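Local structure of rhusiopathiae surface protein B (3V10) at residues F10-V15 with N31-D36; L87-F92 with E100-V105; K131-P136 with I151-T156; T267-K272 with N307-A312. The protein probably binds collagen through this region, two immunoglobulin-like domains of a bacterial cell-wall surface adhesin. All coordinates share one frame; numbering follows the deposited sequence.

Contact 1: F10-V15 with N31-D36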
loop_
_atom_site.group_PDB
_atom_site.type_symbol
_atom_site.label_atom_id
_atom_site.label_comp_id
_atom_site.label_asym_id
_atom_site.label_seq_id
_atom_site.Cartn_x
_atom_site.Cartn_y
_atom_site.Cartn_z
ATOM N N PHE A 10 -1.676 -23.402 14.752
ATOM C CA PHE A 10 -0.826 -22.432 14.078
ATOM C C PHE A 10 0.655 -22.673 14.331
ATOM O O PHE A 10 1.161 -22.478 15.441
ATOM C CB PHE A 10 -1.265 -21.033 14.496
ATOM C CG PHE A 10 -2.743 -20.817 14.319
ATOM C CD1 PHE A 10 -3.623 -21.009 15.380
ATOM C CD2 PHE A 10 -3.267 -20.519 13.064
ATOM C CE1 PHE A 10 -5.003 -20.913 15.191
ATOM C CE2 PHE A 10 -4.641 -20.423 12.866
ATOM C CZ PHE A 10 -5.510 -20.620 13.929
ATOM N N THR A 11 1.335 -23.089 13.263
ATOM C CA THR A 11 2.754 -23.433 13.288
ATOM C C THR A 11 3.747 -22.308 13.009
ATOM O O THR A 11 4.948 -22.477 13.230
ATOM C CB THR A 11 3.041 -24.559 12.279
ATOM O OG1 THR A 11 2.757 -24.089 10.956
ATOM C CG2 THR A 11 2.171 -25.775 12.572
ATOM N N GLN A 12 3.269 -21.169 12.517
ATOM C CA GLN A 12 4.160 -20.056 12.220
ATOM C C GLN A 12 3.432 -18.724 12.312
ATOM O O GLN A 12 2.249 -18.633 11.988
ATOM C CB GLN A 12 4.763 -20.208 10.815
ATOM C CG GLN A 12 5.723 -21.387 10.668
ATOM C CD GLN A 12 6.247 -21.556 9.254
ATOM O OE1 GLN A 12 5.855 -20.829 8.339
ATOM N NE2 GLN A 12 7.140 -22.525 9.066
ATOM N N PHE A 13 4.145 -17.694 12.754
ATOM C CA PHE A 13 3.558 -16.365 12.875
ATOM C C PHE A 13 4.640 -15.296 12.886
ATOM O O PHE A 13 5.566 -15.349 13.697
ATOM C CB PHE A 13 2.720 -16.269 14.151
ATOM C CG PHE A 13 2.169 -14.898 14.410
ATOM C CD1 PHE A 13 1.515 -14.197 13.401
ATOM C CD2 PHE A 13 2.316 -14.296 15.656
ATOM C CE1 PHE A 13 1.018 -12.915 13.628
ATOM C CE2 PHE A 13 1.821 -13.009 15.893
ATOM C CZ PHE A 13 1.173 -12.322 14.873
ATOM N N ASP A 14 4.520 -14.321 11.989
ATOM C CA ASP A 14 5.509 -13.257 11.914
ATOM C C ASP A 14 4.932 -11.958 11.359
ATOM O O ASP A 14 4.035 -11.974 10.518
ATOM C CB ASP A 14 6.689 -13.717 11.059
ATOM C CG ASP A 14 7.905 -12.835 11.224
ATOM O OD1 ASP A 14 8.214 -12.456 12.374
ATOM O OD2 ASP A 14 8.558 -12.529 10.206
ATOM N N VAL A 15 5.451 -10.834 11.842
ATOM C CA VAL A 15 4.995 -9.520 11.403
ATOM C C VAL A 15 6.118 -8.714 10.759
ATOM O O VAL A 15 7.231 -8.642 11.283
ATOM C CB VAL A 15 4.441 -8.692 12.583
ATOM C CG1 VAL A 15 3.891 -7.365 12.070
ATOM C CG2 VAL A 15 3.367 -9.478 13.314
ATOM N N ASN A 31 2.260 -12.879 8.491
ATOM C CA ASN A 31 2.433 -14.191 7.890
ATOM C C ASN A 31 1.972 -15.227 8.902
ATOM O O ASN A 31 2.375 -15.193 10.065
ATOM C CB ASN A 31 3.897 -14.434 7.535
ATOM C CG ASN A 31 4.151 -15.856 7.095
ATOM O OD1 ASN A 31 3.782 -16.254 5.990
ATOM N ND2 ASN A 31 4.770 -16.640 7.970
ATOM N N LEU A 32 1.130 -16.149 8.455
ATOM C CA LEU A 32 0.593 -17.177 9.330
ATOM C C LEU A 32 0.565 -18.538 8.643
ATOM O O LEU A 32 0.232 -18.650 7.463
ATOM C CB LEU A 32 -0.825 -16.774 9.761
ATOM C CG LEU A 32 -1.609 -17.662 10.723
ATOM C CD1 LEU A 32 -0.986 -17.598 12.114
ATOM C CD2 LEU A 32 -3.060 -17.193 10.764
ATOM N N ALA A 33 0.926 -19.576 9.387
ATOM C CA ALA A 33 0.924 -20.928 8.860
ATOM C C ALA A 33 0.132 -21.809 9.812
ATOM O O ALA A 33 0.149 -21.591 11.021
ATOM C CB ALA A 33 2.355 -21.447 8.731
ATOM N N PHE A 34 -0.571 -22.791 9.266
ATOM C CA PHE A 34 -1.341 -23.710 10.092
ATOM C C PHE A 34 -1.378 -25.105 9.484
ATOM O O PHE A 34 -0.957 -25.314 8.341
ATOM C CB PHE A 34 -2.764 -23.168 10.314
ATOM C CG PHE A 34 -3.576 -23.035 9.060
ATOM C CD1 PHE A 34 -4.382 -24.081 8.625
ATOM C CD2 PHE A 34 -3.536 -21.861 8.312
ATOM C CE1 PHE A 34 -5.137 -23.961 7.465
ATOM C CE2 PHE A 34 -4.286 -21.731 7.149
ATOM C CZ PHE A 34 -5.090 -22.785 6.726
ATOM N N SER A 35 -1.852 -26.071 10.260
ATOM C CA SER A 35 -1.944 -27.437 9.775
ATOM C C SER A 35 -2.982 -28.182 10.592
ATOM O O SER A 35 -3.564 -27.624 11.525
ATOM C CB SER A 35 -0.590 -28.140 9.889
ATOM O OG SER A 35 -0.186 -28.231 11.244
ATOM N N ASP A 36 -3.212 -29.440 10.240
ATOM C CA ASP A 36 -4.186 -30.260 10.942
ATOM C C ASP A 36 -3.638 -30.937 12.197
ATOM O O ASP A 36 -4.186 -31.941 12.650
ATOM C CB ASP A 36 -4.765 -31.318 9.998
ATOM C CG ASP A 36 -3.692 -32.071 9.236
ATOM O OD1 ASP A 36 -2.538 -32.119 9.708
ATOM O OD2 ASP A 36 -4.013 -32.624 8.168
#
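F10 meets L32 and F34 on one face of the sheet, while T11 and Q12 close in on the methyl group of A33. L32 CD1 lies 3.8 Å from F10 CD2 and also 3.4 Å from the carbonyl O of Q12. F34 CB approaches the same ring atom, F10 CD2, obliquely at 3.9 Å. F34 CG sits between the backbone N and the carbonyl carbon (chi1 63°), and the end of the side chain leads away from the partner strand. On the A33 side, Q12 CB packs 3.4 Å from A33 CB, and the rest of the extended Q12 chain stays beside that methyl. T11 OG1 comes within 3.5 Å of A33 CB.

The strands are antiparallel. D14 and N31 bond both ways, N31 N to D14 O at 2.8 Å and D14 N to N31 O at 3.0 Å. A33 N gives a bond to Q12 O. T11 and Q12 both stand opposite A33, a classic beta bulge, and their N-H groups give A33 O weak bonds.

Further out, F51 meets both F10 and F34 edge to face. L32 and F34 also bond through their backbones to strand 112-123. D14 OD2 takes a bond from N16. Amide bonds thus fix the register at D14 and N31. At the bulge they are weak, and apolar packing of F10 on L32 and F34 adds to the hold.

Contact 2: L87-F92 with E100-V105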
loop_
_atom_site.group_PDB
_atom_site.type_symbol
_atom_site.label_atom_id
_atom_site.label_comp_id
_atom_site.label_asym_id
_atom_site.label_seq_id
_atom_site.Cartn_x
_atom_site.Cartn_y
_atom_site.Cartn_z
ATOM N N LEU A 87 -10.265 -24.877 -1.437
ATOM C CA LEU A 87 -10.321 -25.488 -0.115
ATOM C C LEU A 87 -10.744 -24.524 0.975
ATOM O O LEU A 87 -11.185 -24.945 2.038
ATOM C CB LEU A 87 -8.958 -26.081 0.248
ATOM C CG LEU A 87 -8.695 -27.521 -0.186
ATOM C CD1 LEU A 87 -9.404 -28.482 0.724
ATOM C CD2 LEU A 87 -9.157 -27.700 -1.595
ATOM N N GLY A 88 -10.605 -23.231 0.720
ATOM C CA GLY A 88 -10.982 -22.269 1.732
ATOM C C GLY A 88 -11.433 -20.960 1.144
ATOM O O GLY A 88 -11.354 -20.736 -0.066
ATOM N N GLU A 89 -11.912 -20.088 2.016
ATOM C CA GLU A 89 -12.387 -18.783 1.604
ATOM C C GLU A 89 -12.050 -17.766 2.682
ATOM O O GLU A 89 -12.320 -17.991 3.862
ATOM C CB GLU A 89 -13.899 -18.849 1.390
ATOM C CG GLU A 89 -14.556 -17.564 0.953
ATOM C CD GLU A 89 -16.021 -17.779 0.639
ATOM O OE1 GLU A 89 -16.319 -18.593 -0.257
ATOM O OE2 GLU A 89 -16.874 -17.143 1.292
ATOM N N LEU A 90 -11.445 -16.655 2.273
ATOM C CA LEU A 90 -11.096 -15.591 3.203
ATOM C C LEU A 90 -12.046 -14.424 3.022
ATOM O O LEU A 90 -12.273 -13.966 1.899
ATOM C CB LEU A 90 -9.671 -15.088 2.962
ATOM C CG LEU A 90 -8.500 -15.878 3.537
ATOM C CD1 LEU A 90 -7.204 -15.284 3.013
ATOM C CD2 LEU A 90 -8.538 -15.828 5.062
ATOM N N THR A 91 -12.600 -13.946 4.128
ATOM C CA THR A 91 -13.498 -12.803 4.086
ATOM C C THR A 91 -12.840 -11.681 4.876
ATOM O O THR A 91 -12.494 -11.842 6.046
ATOM C CB THR A 91 -14.873 -13.131 4.696
ATOM O OG1 THR A 91 -15.506 -14.159 3.921
ATOM C CG2 THR A 91 -15.758 -11.882 4.693
ATOM N N PHE A 92 -12.656 -10.539 4.221
ATOM C CA PHE A 92 -12.014 -9.391 4.852
ATOM C C PHE A 92 -13.079 -8.441 5.392
ATOM O O PHE A 92 -13.852 -7.864 4.626
ATOM C CB PHE A 92 -11.120 -8.687 3.824
ATOM C CG PHE A 92 -10.086 -9.592 3.214
ATOM C CD1 PHE A 92 -8.826 -9.728 3.790
ATOM C CD2 PHE A 92 -10.394 -10.362 2.100
ATOM C CE1 PHE A 92 -7.893 -10.623 3.262
ATOM C CE2 PHE A 92 -9.469 -11.254 1.568
ATOM C CZ PHE A 92 -8.216 -11.387 2.153
ATOM N N GLU A 100 -12.681 -19.685 6.275
ATOM C CA GLU A 100 -13.606 -20.812 6.345
ATOM C C GLU A 100 -13.210 -21.901 5.351
ATOM O O GLU A 100 -12.856 -21.613 4.208
ATOM C CB GLU A 100 -15.042 -20.347 6.056
ATOM C CG GLU A 100 -16.063 -21.479 5.990
ATOM C CD GLU A 100 -17.464 -20.990 5.656
ATOM O OE1 GLU A 100 -17.606 -20.218 4.685
ATOM O OE2 GLU A 100 -18.424 -21.384 6.355
ATOM N N PHE A 101 -13.254 -23.150 5.803
ATOM C CA PHE A 101 -12.925 -24.287 4.956
ATOM C C PHE A 101 -14.110 -24.586 4.043
ATOM O O PHE A 101 -15.257 -24.576 4.483
ATOM C CB PHE A 101 -12.617 -25.511 5.825
ATOM C CG PHE A 101 -11.281 -25.447 6.517
ATOM C CD1 PHE A 101 -10.115 -25.757 5.828
ATOM C CD2 PHE A 101 -11.192 -25.075 7.856
ATOM C CE1 PHE A 101 -8.875 -25.702 6.459
ATOM C CE2 PHE A 101 -9.953 -25.015 8.498
ATOM C CZ PHE A 101 -8.793 -25.330 7.797
ATOM N N MET A 102 -13.831 -24.855 2.772
ATOM C CA MET A 102 -14.882 -25.155 1.807
ATOM C C MET A 102 -15.081 -26.661 1.654
ATOM O O MET A 102 -14.304 -27.457 2.180
ATOM C CB MET A 102 -14.552 -24.523 0.448
ATOM C CG MET A 102 -14.587 -22.993 0.437
ATOM S SD MET A 102 -16.247 -22.276 0.685
ATOM C CE MET A 102 -16.216 -21.914 2.410
ATOM N N GLU A 103 -16.130 -27.034 0.926
ATOM C CA GLU A 103 -16.493 -28.429 0.681
ATOM C C GLU A 103 -15.346 -29.393 0.368
ATOM O O GLU A 103 -15.226 -30.449 0.991
ATOM C CB GLU A 103 -17.507 -28.493 -0.467
ATOM C CG GLU A 103 -17.998 -29.891 -0.817
ATOM C CD GLU A 103 -18.815 -30.516 0.294
ATOM O OE1 GLU A 103 -19.548 -29.772 0.983
ATOM O OE2 GLU A 103 -18.736 -31.749 0.468
ATOM N N ASP A 104 -14.504 -29.033 -0.592
ATOM C CA ASP A 104 -13.418 -29.911 -0.992
ATOM C C ASP A 104 -12.301 -30.175 0.005
ATOM O O ASP A 104 -11.330 -30.852 -0.327
ATOM C CB ASP A 104 -12.826 -29.431 -2.311
ATOM C CG ASP A 104 -13.770 -29.653 -3.479
ATOM O OD1 ASP A 104 -14.063 -30.827 -3.789
ATOM O OD2 ASP A 104 -14.223 -28.656 -4.081
ATOM N N VAL A 105 -12.425 -29.660 1.223
ATOM C CA VAL A 105 -11.390 -29.929 2.209
ATOM C C VAL A 105 -11.508 -31.401 2.582
ATOM O O VAL A 105 -10.581 -32.000 3.124
ATOM C CB VAL A 105 -11.551 -29.047 3.466
ATOM C CG1 VAL A 105 -12.797 -29.442 4.228
ATOM C CG2 VAL A 105 -10.307 -29.164 4.342
HETATM O O HOH W 1 -16.785 -17.939 3.655
#
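L87 O accepts the backbone N-H of M102 at 2.7 Å, in an almost straight bond (175° at the hydrogen). Two residues along, past the pair G88 and F101, E89 and E100 bond both ways. E89 N reaches E100 O at 2.8 Å, and E100 N returns a bond to E89 O at 3.0 Å.

The same two glutamates meet through a water, which lies 2.5 Å from E89 OE2 and 2.6 Å from E100 OE1. The carboxylates do not touch. The water links them and may ease the repulsion of like charges, though it has more acceptors near it than protons to give. Both side chains leave on the same face with CG anti to the backbone N (chi1 -180° for E89, 175° for E100).

M102 folds back over the partner strand, its chain bent at chi2 and chi3. M102 CG lies 3.8 Å from G88 C. M102 SD lies 3.8 Å from E89 OE1, and M102 CE packs near E89 CB. Past M102 the chain turns into a 3-10 segment, where V105 N bonds to M102 O. L87 CD2 packs 4.1 Å from D104 CB, the two side chains crossing at about a right angle. The fit of L87 CD1 against V105 is too close and doubtful.

The pair belongs to the beta hairpin of strands 85-93 and 96-101. On its other edge, strand 85-93 joins strand 71-77, where L87 and G88 both face V75 in a classic bulge. F101 stacks on F45, and L87 and L90 touch strand 311-315.

Contact 3: K131-P136 with I151-T156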
loop_
_atom_site.group_PDB
_atom_site.type_symbol
_atom_site.label_atom_id
_atom_site.label_comp_id
_atom_site.label_asym_id
_atom_site.label_seq_id
_atom_site.Cartn_x
_atom_site.Cartn_y
_atom_site.Cartn_z
ATOM N N LYS A 131 4.583 10.914 19.011
ATOM C CA LYS A 131 4.068 9.845 19.859
ATOM C C LYS A 131 4.361 8.464 19.277
ATOM O O LYS A 131 4.614 8.329 18.082
ATOM C CB LYS A 131 2.558 10.048 20.012
ATOM C CG LYS A 131 1.872 9.244 21.096
ATOM C CD LYS A 131 0.412 9.682 21.179
ATOM C CE LYS A 131 -0.353 8.968 22.277
ATOM N NZ LYS A 131 -1.731 9.523 22.397
ATOM N N ILE A 132 4.338 7.448 20.136
ATOM C CA ILE A 132 4.579 6.072 19.714
ATOM C C ILE A 132 3.417 5.192 20.156
ATOM O O ILE A 132 3.019 5.214 21.318
ATOM C CB ILE A 132 5.866 5.496 20.336
ATOM C CG1 ILE A 132 7.074 6.315 19.885
ATOM C CG2 ILE A 132 6.040 4.029 19.922
ATOM C CD1 ILE A 132 8.380 5.860 20.514
ATOM N N ALA A 133 2.870 4.425 19.219
ATOM C CA ALA A 133 1.771 3.530 19.536
ATOM C C ALA A 133 2.302 2.108 19.586
ATOM O O ALA A 133 2.955 1.648 18.652
ATOM C CB ALA A 133 0.674 3.648 18.483
ATOM N N GLU A 134 2.033 1.420 20.695
ATOM C CA GLU A 134 2.470 0.046 20.864
ATOM C C GLU A 134 1.271 -0.878 20.701
ATOM O O GLU A 134 0.372 -0.884 21.534
ATOM C CB GLU A 134 3.079 -0.153 22.247
ATOM C CG GLU A 134 4.326 0.677 22.494
ATOM C CD GLU A 134 4.979 0.340 23.819
ATOM O OE1 GLU A 134 4.293 0.460 24.856
ATOM O OE2 GLU A 134 6.167 -0.047 23.815
ATOM N N LEU A 135 1.277 -1.660 19.631
ATOM C CA LEU A 135 0.183 -2.581 19.352
ATOM C C LEU A 135 0.636 -4.032 19.276
ATOM O O LEU A 135 0.592 -4.651 18.214
ATOM C CB LEU A 135 -0.504 -2.188 18.045
ATOM C CG LEU A 135 -1.224 -0.836 18.041
ATOM C CD1 LEU A 135 -1.755 -0.553 16.646
ATOM C CD2 LEU A 135 -2.357 -0.846 19.057
ATOM N N PRO A 136 1.078 -4.597 20.410
ATOM C CA PRO A 136 1.525 -5.992 20.416
ATOM C C PRO A 136 0.338 -6.868 20.039
ATOM O O PRO A 136 -0.792 -6.574 20.424
ATOM C CB PRO A 136 2.007 -6.195 21.850
ATOM C CG PRO A 136 1.166 -5.251 22.631
ATOM C CD PRO A 136 1.100 -4.022 21.768
ATOM N N ILE A 151 4.285 1.752 16.156
ATOM C CA ILE A 151 3.892 2.677 15.105
ATOM C C ILE A 151 4.130 4.118 15.518
ATOM O O ILE A 151 3.696 4.553 16.581
ATOM C CB ILE A 151 2.394 2.517 14.752
ATOM C CG1 ILE A 151 2.138 1.125 14.166
ATOM C CG2 ILE A 151 1.969 3.604 13.762
ATOM C CD1 ILE A 151 0.671 0.818 13.951
ATOM N N SER A 152 4.820 4.856 14.661
ATOM C CA SER A 152 5.112 6.250 14.938
ATOM C C SER A 152 3.916 7.146 14.659
ATOM O O SER A 152 3.307 7.081 13.590
ATOM C CB SER A 152 6.291 6.726 14.094
ATOM O OG SER A 152 6.418 8.135 14.180
ATOM N N GLN A 153 3.587 7.979 15.639
ATOM C CA GLN A 153 2.500 8.934 15.511
ATOM C C GLN A 153 3.179 10.291 15.541
ATOM O O GLN A 153 3.368 10.875 16.604
ATOM C CB GLN A 153 1.531 8.808 16.683
ATOM C CG GLN A 153 0.714 7.538 16.672
ATOM C CD GLN A 153 -0.147 7.410 17.907
ATOM O OE1 GLN A 153 0.340 7.056 18.982
ATOM N NE2 GLN A 153 -1.433 7.714 17.767
ATOM N N PRO A 154 3.562 10.806 14.364
ATOM C CA PRO A 154 4.235 12.103 14.263
ATOM C C PRO A 154 3.433 13.273 14.812
ATOM O O PRO A 154 2.219 13.351 14.634
ATOM C CB PRO A 154 4.502 12.234 12.766
ATOM C CG PRO A 154 3.318 11.531 12.166
ATOM C CD PRO A 154 3.232 10.286 13.024
ATOM N N GLY A 155 4.124 14.179 15.491
ATOM C CA GLY A 155 3.463 15.343 16.040
ATOM C C GLY A 155 3.244 16.348 14.931
ATOM O O GLY A 155 3.844 16.233 13.861
ATOM N N THR A 156 2.377 17.321 15.179
ATOM C CA THR A 156 2.080 18.359 14.202
ATOM C C THR A 156 2.648 19.687 14.703
ATOM O O THR A 156 2.195 20.221 15.713
ATOM C CB THR A 156 0.559 18.509 14.000
ATOM O OG1 THR A 156 0.012 17.264 13.539
ATOM C CG2 THR A 156 0.264 19.604 12.986
#
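K131 and A133 pair with Q153 and I151 in antiparallel fashion, the two short strands running at 147°, with two backbone bonds for each pair, K131 N to Q153 O and Q153 N to K131 O both being 2.7 Å.

The side chains of K131 and Q153 lie side by side and point the same way. Q153 OE1 rests against the lysine chain, 3.4 Å from K131 CG. Q153 OE1 also lies 3.5 Å from A133 CB. K131 is fully extended, with CG anti to the backbone N (chi1 -167°), and its NZ makes a salt bridge with E60. Q153 NE2 bonds to N123 and to the same E60 oxygen. One carboxylate thus ties the tips of both side chains.

Further along, L135 CD1 meets I151 CD1 at 3.9 Å, the two chains crossing obliquely. I132 and S152 project from the other face. I132 adds little, I132 CG2 lying 4.1 Å from I151 O.

Strand 150-153 is the middle of a small mixed sheet, with 131-134 on one side and 20-21 on the other. L135, I151 and Q153 all pack on V61 of strand 61-65, which belongs to the larger sheet. Two sheets packed in this way are typical of an immunoglobulin-like beta sandwich, consistent with the DEv-IgG fold.

Contact 4: T267-K272 with N307-A312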
loop_
_atom_site.group_PDB
_atom_site.type_symbol
_atom_site.label_atom_id
_atom_site.label_comp_id
_atom_site.label_asym_id
_atom_site.label_seq_id
_atom_site.Cartn_x
_atom_site.Cartn_y
_atom_site.Cartn_z
ATOM N N THR A 267 -1.845 3.911 -11.023
ATOM C CA THR A 267 -1.275 2.837 -11.818
ATOM C C THR A 267 -2.016 1.588 -11.363
ATOM O O THR A 267 -2.635 1.579 -10.296
ATOM C CB THR A 267 0.239 2.649 -11.609
ATOM O OG1 THR A 267 0.499 2.208 -10.273
ATOM C CG2 THR A 267 0.973 3.946 -11.902
ATOM N N ARG A 268 -1.961 0.545 -12.178
ATOM C CA ARG A 268 -2.651 -0.696 -11.878
ATOM C C ARG A 268 -1.683 -1.851 -12.018
ATOM O O ARG A 268 -1.028 -1.996 -13.045
ATOM C CB ARG A 268 -3.831 -0.855 -12.841
ATOM C CG ARG A 268 -4.686 -2.091 -12.644
ATOM C CD ARG A 268 -6.028 -1.881 -13.330
ATOM N NE ARG A 268 -6.721 -0.747 -12.728
ATOM C CZ ARG A 268 -7.763 -0.119 -13.257
ATOM N NH1 ARG A 268 -8.264 -0.507 -14.425
ATOM N NH2 ARG A 268 -8.298 0.913 -12.616
ATOM N N ALA A 269 -1.583 -2.662 -10.969
ATOM C CA ALA A 269 -0.692 -3.810 -10.981
ATOM C C ALA A 269 -1.220 -4.895 -11.916
ATOM O O ALA A 269 -2.424 -5.147 -11.966
ATOM C CB ALA A 269 -0.549 -4.368 -9.562
ATOM N N PHE A 270 -0.320 -5.518 -12.672
ATOM C CA PHE A 270 -0.707 -6.606 -13.560
ATOM C C PHE A 270 0.140 -7.830 -13.233
ATOM O O PHE A 270 -0.213 -8.951 -13.604
ATOM C CB PHE A 270 -0.581 -6.201 -15.035
ATOM C CG PHE A 270 0.811 -5.861 -15.467
ATOM C CD1 PHE A 270 1.756 -6.860 -15.684
ATOM C CD2 PHE A 270 1.170 -4.536 -15.691
ATOM C CE1 PHE A 270 3.036 -6.541 -16.124
ATOM C CE2 PHE A 270 2.442 -4.210 -16.129
ATOM C CZ PHE A 270 3.378 -5.208 -16.348
ATOM N N ASP A 271 1.261 -7.611 -12.543
ATOM C CA ASP A 271 2.113 -8.712 -12.099
ATOM C C ASP A 271 1.828 -8.811 -10.604
ATOM O O ASP A 271 2.399 -8.064 -9.802
ATOM C CB ASP A 271 3.606 -8.418 -12.307
ATOM C CG ASP A 271 4.477 -9.642 -12.057
ATOM O OD1 ASP A 271 4.131 -10.428 -11.154
ATOM O OD2 ASP A 271 5.499 -9.824 -12.754
ATOM N N LYS A 272 0.937 -9.728 -10.237
ATOM C CA LYS A 272 0.519 -9.937 -8.848
ATOM C C LYS A 272 1.587 -10.364 -7.859
ATOM O O LYS A 272 1.407 -10.217 -6.659
ATOM C CB LYS A 272 -0.619 -10.972 -8.825
ATOM C CG LYS A 272 -1.523 -10.947 -7.612
ATOM C CD LYS A 272 -2.457 -9.744 -7.677
ATOM C CE LYS A 272 -3.140 -9.534 -9.077
ATOM N NZ LYS A 272 -2.411 -8.783 -10.175
ATOM N N ASN A 307 4.366 -4.672 -2.355
ATOM C CA ASN A 307 3.232 -5.486 -2.792
ATOM C C ASN A 307 2.137 -5.473 -1.734
ATOM O O ASN A 307 2.364 -5.847 -0.582
ATOM C CB ASN A 307 3.690 -6.924 -3.067
ATOM C CG ASN A 307 2.587 -7.788 -3.642
ATOM O OD1 ASN A 307 1.586 -8.051 -2.982
ATOM N ND2 ASN A 307 2.765 -8.236 -4.882
ATOM N N MET A 308 0.943 -5.057 -2.141
ATOM C CA MET A 308 -0.176 -4.953 -1.217
ATOM C C MET A 308 -1.253 -6.029 -1.348
ATOM O O MET A 308 -2.341 -5.896 -0.777
ATOM C CB MET A 308 -0.802 -3.555 -1.343
ATOM C CG MET A 308 -1.316 -3.150 -2.737
ATOM S SD MET A 308 -0.098 -2.727 -4.057
ATOM C CE MET A 308 -0.841 -3.631 -5.361
ATOM N N PHE A 309 -0.948 -7.102 -2.072
ATOM C CA PHE A 309 -1.911 -8.188 -2.273
ATOM C C PHE A 309 -1.885 -9.258 -1.186
ATOM O O PHE A 309 -0.821 -9.669 -0.724
ATOM C CB PHE A 309 -1.668 -8.870 -3.626
ATOM C CG PHE A 309 -2.065 -8.035 -4.816
ATOM C CD1 PHE A 309 -3.409 -7.843 -5.132
ATOM C CD2 PHE A 309 -1.099 -7.466 -5.635
ATOM C CE1 PHE A 309 -3.784 -7.095 -6.255
ATOM C CE2 PHE A 309 -1.460 -6.716 -6.760
ATOM C CZ PHE A 309 -2.806 -6.532 -7.070
ATOM N N ASP A 310 -3.068 -9.708 -0.784
ATOM C CA ASP A 310 -3.172 -10.772 0.204
ATOM C C ASP A 310 -3.020 -12.058 -0.586
ATOM O O ASP A 310 -3.353 -12.107 -1.767
ATOM C CB ASP A 310 -4.549 -10.755 0.875
ATOM C CG ASP A 310 -4.809 -9.475 1.628
ATOM O OD1 ASP A 310 -4.151 -9.269 2.665
ATOM O OD2 ASP A 310 -5.659 -8.668 1.183
ATOM N N ASP A 311 -2.494 -13.094 0.047
ATOM C CA ASP A 311 -2.356 -14.367 -0.641
ATOM C C ASP A 311 -2.472 -15.481 0.379
ATOM O O ASP A 311 -2.262 -15.268 1.572
ATOM C CB ASP A 311 -1.026 -14.441 -1.407
ATOM C CG ASP A 311 0.181 -14.431 -0.500
ATOM O OD1 ASP A 311 0.363 -15.403 0.264
ATOM O OD2 ASP A 311 0.954 -13.453 -0.556
ATOM N N ALA A 312 -2.841 -16.664 -0.091
ATOM C CA ALA A 312 -2.996 -17.813 0.788
ATOM C C ALA A 312 -2.977 -19.078 -0.046
ATOM O O ALA A 312 -3.347 -19.060 -1.220
ATOM C CB ALA A 312 -4.312 -17.711 1.558
#
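K272 folds its side chain over one face of the F309 ring. From CB the chain leaves with CG anti to the backbone N (chi1 -158°), and K272 CG comes 4.0 Å from F309 CD2. A bend at chi2 (74°) carries CD over the centre of the ring, a CH-pi contact whose closeness is doubtful in the model. K272 CE passes 3.6 Å from F309 CZ. K272 NZ ends 3.9 Å from F309 CZ.

A269 CB meets the ring at its edge, in plane, 3.8 Å from F309 CE2. H178 also meets F309 edge to face.

The backbone of K272 is held too. N307 ND2 bonds to K272 O at 3.0 Å, with K272 O close to the amide plane of N307. ND2 also bonds to L274 O. N307 OD1 accepts from F309 N at 2.9 Å, an Asx turn that ties the F309 backbone to the same side chain.

The residues before strand 311-315 link strand 303-306 of the collagen-binding domain to the sheet of the other domain. K118 there grips the carbonyls of N307 and F309. These residues fit the interdomain linker of the Collagen Hug model, and strand 311-315, which runs into the other domain's sheet, fits its latch.

Contacts 1 and 2 hold strands of the same large sheet and touch through F34 and F101. Contact 3 lies apart, in the small sheet. Contact 4 is mostly buried, nearest the centre of the chain, and joins the two domains. Its second segment runs into the large sheet, where it touches contact 2. The first three are partly buried contacts of paired strands, in contact 2 running on into a 3-10 turn. They differ in their side chains: an aromatic face in contact 1, a water between glutamates in contact 2, a shared carboxylate in contact 3. In contact 4 the bond across is from a side chain to a backbone carbonyl, with an aromatic ring packed beside it.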